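Local coordinates for oxidoreductase, short chain dehydrogenase/reductase family protein (Collinsella aerofaciens ATCC 25986, PDB 5GT9) that catalyses the NADPH-dependent reduction of the 7-oxo group of 7-oxolithocholate to give ursodeoxycholate, and works as a homodimer, at the interface of chains A and B. Numbering follows the deposited sequence. Chains: chain A/B, Oxidoreductase, short chain dehydrogenase/reductase family protein.

The interface of chains A and B. Residues chain A 188, 190, 193-194, 197-198, 207, 211; chain B 256-257, 259-260.
With its CG anti to the carbonyl carbon (chi1 -61°), B:Phe260 drives its ring into chain A, while A:Val207 holds CG1 anti to its own backbone N (chi1 158°), which turns that methyl toward the ring face. The contact joins two subunits of a short-chain dehydrogenase/reductase homodimer: the C-terminal tail of chain B, a segment required for activity, plugs a pocket formed by the loop at A:Thr188 and A:Leu190 and helices 192-195 and 203-208 of chain A. A:Val207 CG1 makes a CH-pi contact 3.3 Å from the centroid of the B:Phe260 ring, nearly above its centre. On the opposite face A:Leu194 CD1 lies offset toward the rim. A:Leu194 meets the ring tip to tip, its CG 3.6 Å from B:Phe260 CZ. A:Leu190 CD2 comes to the same end of the ring, 3.8 Å from B:Phe260 CZ, and the A:Thr188 side chain crosses the ring at about a right angle, with CG2 near B:Phe260 CE1, so that aliphatic groups meet both faces and the far end of the ring. The backbone O of A:Asn197 sits at the ring edge, in its plane, 3.7 Å from B:Phe260 CE2. A:Leu194 also uses its other methyl: CD2 packs 3.9 Å from B:Tyr256 CE2, the two side chains crossing at about a right angle. A:Asn197 adds a polar link: its amide ND2 donates to the carbonyl O of B:Met257 at 3.0 Å, bent to 141° at the hydrogen. The acceptor lies in the amide plane, whereas the donor lies off the carbonyl plane. B:Ser259 OG hydrogen-bonds back to B:Tyr256 O at 2.6 Å, bracing the end of helix 250-257, from which the chain runs on to B:Phe260.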
loop_
_atom_site.group_PDB
_atom_site.type_symbol
_atom_site.label_atom_id
_atom_site.label_comp_id
_atom_site.label_asym_id
_atom_site.label_seq_id
_atom_site.Cartn_x
_atom_site.Cartn_y
_atom_site.Cartn_z
ATOM N N THR A 188 9.974 9.802 1.872
ATOM C CA THR A 188 9.214 8.577 2.045
ATOM C C THR A 188 7.797 8.757 1.514
ATOM O O THR A 188 7.116 9.697 1.906
ATOM C CB THR A 188 9.151 8.167 3.524
ATOM O OG1 THR A 188 10.485 8.099 4.041
ATOM C CG2 THR A 188 8.482 6.792 3.712
ATOM N N LEU A 190 4.026 7.032 0.752
ATOM C CA LEU A 190 3.161 5.983 1.323
ATOM C C LEU A 190 2.501 5.160 0.247
ATOM O O LEU A 190 1.435 5.513 -0.278
ATOM C CB LEU A 190 2.076 6.584 2.189
ATOM C CG LEU A 190 2.636 7.365 3.395
ATOM C CD1 LEU A 190 1.568 8.238 4.021
ATOM C CD2 LEU A 190 3.156 6.337 4.414
ATOM N N SER A 193 2.190 -1.278 0.489
ATOM C CA SER A 193 2.843 -2.129 1.524
ATOM C C SER A 193 3.359 -1.347 2.716
ATOM O O SER A 193 3.213 -1.733 3.869
ATOM C CB SER A 193 3.987 -2.942 0.894
ATOM O OG SER A 193 3.503 -3.844 -0.074
ATOM N N LEU A 194 3.934 -0.200 2.434
ATOM C CA LEU A 194 4.481 0.628 3.510
ATOM C C LEU A 194 3.404 1.118 4.424
ATOM O O LEU A 194 3.530 1.074 5.665
ATOM C CB LEU A 194 5.245 1.785 2.920
ATOM C CG LEU A 194 6.220 2.472 3.820
ATOM C CD1 LEU A 194 7.135 1.481 4.554
ATOM C CD2 LEU A 194 6.959 3.418 2.917
ATOM N N ASN A 197 2.444 -1.060 7.285
ATOM C CA ASN A 197 3.375 -1.109 8.418
ATOM C C ASN A 197 3.368 0.173 9.206
ATOM O O ASN A 197 4.372 0.491 9.793
ATOM C CB ASN A 197 4.826 -1.380 7.934
ATOM C CG ASN A 197 5.748 -1.896 9.030
ATOM O OD1 ASN A 197 5.301 -2.411 10.001
ATOM N ND2 ASN A 197 7.072 -1.685 8.887
ATOM N N LEU A 198 2.228 0.851 9.291
ATOM C CA LEU A 198 2.065 1.908 10.285
ATOM C C LEU A 198 2.022 1.389 11.711
ATOM O O LEU A 198 1.291 0.455 12.002
ATOM C CB LEU A 198 0.788 2.680 10.063
ATOM C CG LEU A 198 0.835 3.588 8.864
ATOM C CD1 LEU A 198 -0.582 4.017 8.483
ATOM C CD2 LEU A 198 1.723 4.792 9.138
ATOM N N VAL A 207 4.999 9.407 12.138
ATOM C CA VAL A 207 5.443 8.963 10.798
ATOM C C VAL A 207 4.637 9.680 9.722
ATOM O O VAL A 207 5.211 10.159 8.734
ATOM C CB VAL A 207 5.267 7.430 10.649
ATOM C CG1 VAL A 207 5.178 6.991 9.203
ATOM C CG2 VAL A 207 6.316 6.726 11.475
ATOM N N ALA A 211 6.050 11.372 6.198
ATOM C CA ALA A 211 5.779 10.626 4.968
ATOM C C ALA A 211 4.578 11.173 4.238
ATOM O O ALA A 211 3.597 11.552 4.860
ATOM C CB ALA A 211 5.587 9.152 5.281
ATOM N N TYR B 256 12.763 -1.534 2.419
ATOM C CA TYR B 256 11.660 -0.613 2.136
ATOM C C TYR B 256 10.656 -0.524 3.278
ATOM O O TYR B 256 10.196 0.565 3.644
ATOM C CB TYR B 256 10.975 -0.930 0.818
ATOM C CG TYR B 256 10.034 0.130 0.309
ATOM C CD1 TYR B 256 10.534 1.291 -0.273
ATOM C CD2 TYR B 256 8.646 -0.011 0.414
ATOM C CE1 TYR B 256 9.693 2.282 -0.765
ATOM C CE2 TYR B 256 7.798 1.007 -0.046
ATOM C CZ TYR B 256 8.321 2.139 -0.641
ATOM O OH TYR B 256 7.460 3.184 -1.105
ATOM N N MET B 257 10.396 -1.677 3.948
ATOM C CA MET B 257 9.444 -1.684 5.060
ATOM C C MET B 257 9.993 -0.961 6.247
ATOM O O MET B 257 9.265 -0.647 7.147
ATOM C CB MET B 257 9.038 -3.095 5.474
ATOM C CG MET B 257 8.216 -3.850 4.442
ATOM S SD MET B 257 6.726 -2.974 3.924
ATOM C CE MET B 257 5.964 -2.661 5.482
ATOM N N SER B 259 11.475 1.933 5.991
ATOM C CA SER B 259 11.661 3.326 5.552
ATOM C C SER B 259 11.354 4.414 6.574
ATOM O O SER B 259 11.898 5.539 6.455
ATOM C CB SER B 259 10.725 3.629 4.347
ATOM O OG SER B 259 11.204 2.970 3.224
ATOM N N PHE B 260 10.386 4.204 7.450
ATOM C CA PHE B 260 10.002 5.229 8.396
ATOM C C PHE B 260 11.077 5.475 9.439
ATOM O O PHE B 260 11.113 6.580 10.023
ATOM C CB PHE B 260 8.751 4.833 9.169
ATOM C CG PHE B 260 7.536 4.606 8.326
ATOM C CD1 PHE B 260 7.310 5.394 7.215
ATOM C CD2 PHE B 260 6.587 3.654 8.667
ATOM C CE1 PHE B 260 6.177 5.221 6.463
ATOM C CE2 PHE B 260 5.414 3.505 7.904
ATOM C CZ PHE B 260 5.254 4.272 6.792
#